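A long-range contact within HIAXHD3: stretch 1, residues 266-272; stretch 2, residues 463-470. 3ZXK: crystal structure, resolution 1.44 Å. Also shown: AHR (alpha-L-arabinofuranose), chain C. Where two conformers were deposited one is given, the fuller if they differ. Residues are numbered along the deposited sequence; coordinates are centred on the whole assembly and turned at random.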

# COMPACT_ATOMS: atom_id res chain seq x y z
N MET A 266 2.77 8.85 -8.80
CA MET A 266 2.48 8.62 -10.22
C MET A 266 1.48 7.48 -10.35
O MET A 266 1.54 6.53 -9.55
CB MET A 266 3.76 8.19 -10.94
CG MET A 266 4.95 9.14 -10.84
SD MET A 266 4.67 10.75 -11.61
CE MET A 266 4.34 10.34 -13.32
N ASP A 267 0.64 7.52 -11.39
CA ASP A 267 -0.23 6.40 -11.77
C ASP A 267 0.51 5.35 -12.63
O ASP A 267 0.24 5.16 -13.81
CB ASP A 267 -1.53 6.88 -12.45
CG ASP A 267 -2.47 7.61 -11.48
OD1 ASP A 267 -2.51 7.25 -10.30
OD2 ASP A 267 -3.18 8.57 -11.92
N ALA A 268 1.47 4.66 -12.01
CA ALA A 268 2.36 3.76 -12.71
C ALA A 268 1.79 2.35 -12.87
O ALA A 268 2.48 1.36 -12.63
CB ALA A 268 3.70 3.72 -11.99
N TYR A 269 0.52 2.26 -13.29
CA TYR A 269 -0.13 0.99 -13.61
C TYR A 269 0.63 0.34 -14.77
O TYR A 269 1.11 1.05 -15.67
CB TYR A 269 -1.60 1.22 -13.92
CG TYR A 269 -2.32 1.70 -12.69
CD1 TYR A 269 -2.55 0.83 -11.63
CD2 TYR A 269 -2.71 3.03 -12.54
CE1 TYR A 269 -3.18 1.27 -10.47
CE2 TYR A 269 -3.34 3.46 -11.38
CZ TYR A 269 -3.58 2.57 -10.35
OH TYR A 269 -4.20 3.00 -9.18
N PRO A 270 0.80 -1.01 -14.75
CA PRO A 270 0.12 -1.97 -13.87
C PRO A 270 0.77 -2.22 -12.50
O PRO A 270 0.27 -3.02 -11.73
CB PRO A 270 0.12 -3.25 -14.70
CG PRO A 270 1.42 -3.16 -15.44
CD PRO A 270 1.48 -1.70 -15.86
N GLY A 271 1.86 -1.53 -12.19
CA GLY A 271 2.51 -1.70 -10.91
C GLY A 271 1.79 -1.06 -9.72
O GLY A 271 1.94 -1.53 -8.60
N GLY A 272 1.05 0.01 -9.97
CA GLY A 272 0.41 0.77 -8.90
C GLY A 272 0.90 2.21 -8.83
O GLY A 272 1.40 2.74 -9.81
N ALA A 463 7.13 -11.09 -13.18
CA ALA A 463 6.19 -10.03 -13.51
C ALA A 463 6.84 -8.80 -14.11
O ALA A 463 7.82 -8.29 -13.61
CB ALA A 463 5.43 -9.60 -12.27
N ASP A 464 6.24 -8.28 -15.16
CA ASP A 464 6.69 -7.02 -15.72
C ASP A 464 5.66 -5.96 -15.37
O ASP A 464 4.49 -6.05 -15.82
CB ASP A 464 6.83 -7.16 -17.25
CG ASP A 464 7.36 -5.88 -17.91
OD1 ASP A 464 7.70 -4.94 -17.18
OD2 ASP A 464 7.42 -5.81 -19.16
N ILE A 465 6.04 -4.99 -14.54
CA ILE A 465 5.15 -3.89 -14.18
C ILE A 465 5.63 -2.57 -14.78
O ILE A 465 5.26 -1.49 -14.29
CB ILE A 465 4.85 -3.77 -12.66
CG1 ILE A 465 6.13 -3.68 -11.80
CG2 ILE A 465 3.99 -4.97 -12.24
CD1 ILE A 465 5.91 -3.17 -10.38
N THR A 466 6.44 -2.63 -15.82
CA THR A 466 6.86 -1.39 -16.50
C THR A 466 5.61 -0.56 -16.83
O THR A 466 4.67 -1.11 -17.40
CB THR A 466 7.63 -1.71 -17.80
OG1 THR A 466 8.75 -2.54 -17.50
CG2 THR A 466 8.12 -0.42 -18.48
N PRO A 467 5.55 0.72 -16.43
CA PRO A 467 4.31 1.49 -16.60
C PRO A 467 3.79 1.46 -18.04
O PRO A 467 4.55 1.55 -19.02
CB PRO A 467 4.71 2.90 -16.14
CG PRO A 467 5.74 2.63 -15.11
CD PRO A 467 6.54 1.48 -15.65
N ALA A 468 2.47 1.33 -18.14
CA ALA A 468 1.82 1.27 -19.46
C ALA A 468 0.52 2.05 -19.42
O ALA A 468 -0.33 1.89 -20.28
CB ALA A 468 1.60 -0.17 -19.91
N PHE A 469 0.38 2.93 -18.42
CA PHE A 469 -0.87 3.65 -18.22
C PHE A 469 -1.09 4.62 -19.37
O PHE A 469 -0.19 5.35 -19.77
CB PHE A 469 -0.79 4.42 -16.90
CG PHE A 469 -2.11 4.87 -16.35
CD1 PHE A 469 -3.16 3.95 -16.12
CD2 PHE A 469 -2.29 6.19 -15.99
CE1 PHE A 469 -4.36 4.37 -15.57
CE2 PHE A 469 -3.49 6.62 -15.44
CZ PHE A 469 -4.52 5.71 -15.23
N GLY A 470 -2.30 4.59 -19.92
CA GLY A 470 -2.67 5.47 -21.04
C GLY A 470 -2.21 4.95 -22.41
O GLY A 470 -2.48 5.59 -23.42
O5 AHR C . -5.75 8.05 -12.48
C5 AHR C . -6.05 7.01 -11.53
C4 AHR C . -6.51 7.58 -10.18
O4 AHR C . -7.68 8.38 -10.35
C3 AHR C . -5.56 8.54 -9.47
O3 AHR C . -4.54 7.88 -8.75
C2 AHR C . -6.44 9.31 -8.52
O2 AHR C . -6.00 10.67 -8.36
C1 AHR C . -7.78 9.28 -9.22
O HOH W 1 4.96 0.24 -12.18

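Residues that touch are at least 194 positions apart in sequence; the two stretches bury 413 Å² between them. A direct hydrogen bond joins them. Ala 468 N donates to Tyr 269 O at 2.8 Å, and the N-H...O angle of 172° is nearly straight. The same carbonyl oxygen also receives a CA-H...O contact, with Pro 467 CA 3.4 Å from Tyr 269 O. Proline has no N-H to offer here, but its CA still approaches the acceptor.

A water adds a second polar link. Water 1 donates to Ala 268 O at 2.8 Å and to Ile 465 O at 2.7 Å. These two carbonyl oxygens, Ala 268 O and Ile 465 O, are 4.3 Å apart, and neither can donate to the other. The water supplies both protons.

Apolar packing makes up much of the rest. The peptide bond before Pro 270 is cis. Pro 270 CD lies 4.3 Å from Ala 468 CB. Ala 268 CB meets Pro 467 CG at 3.9 Å. Gly 271 CA sits 3.6 Å from Ile 465 CB. A CB on Gly 271 would point toward stretch 2 and fall 2.9 Å from Ile 465 CD1, a clash, so glycine suits this place.

Phe 469 has the largest covered area, 79 Å². Its CA-to-CB bond points toward stretch 1, and Phe 469 CB lies 3.3 Å from Asp 267 O. Tyr 269 CD2 lies over one face of the Phe 469 ring, 3.7 Å from Phe 469 CE1. The two ring planes meet obliquely at 51°.

This corner borders the sugar. Asp 267 accepts hydrogen bonds from arabinofuranose, AHR O3 to Asp 267 OD1 at 2.6 Å and AHR O5 to Asp 267 OD2 at 2.7 Å. Phe 469 CZ is 3.8 Å from AHR O5.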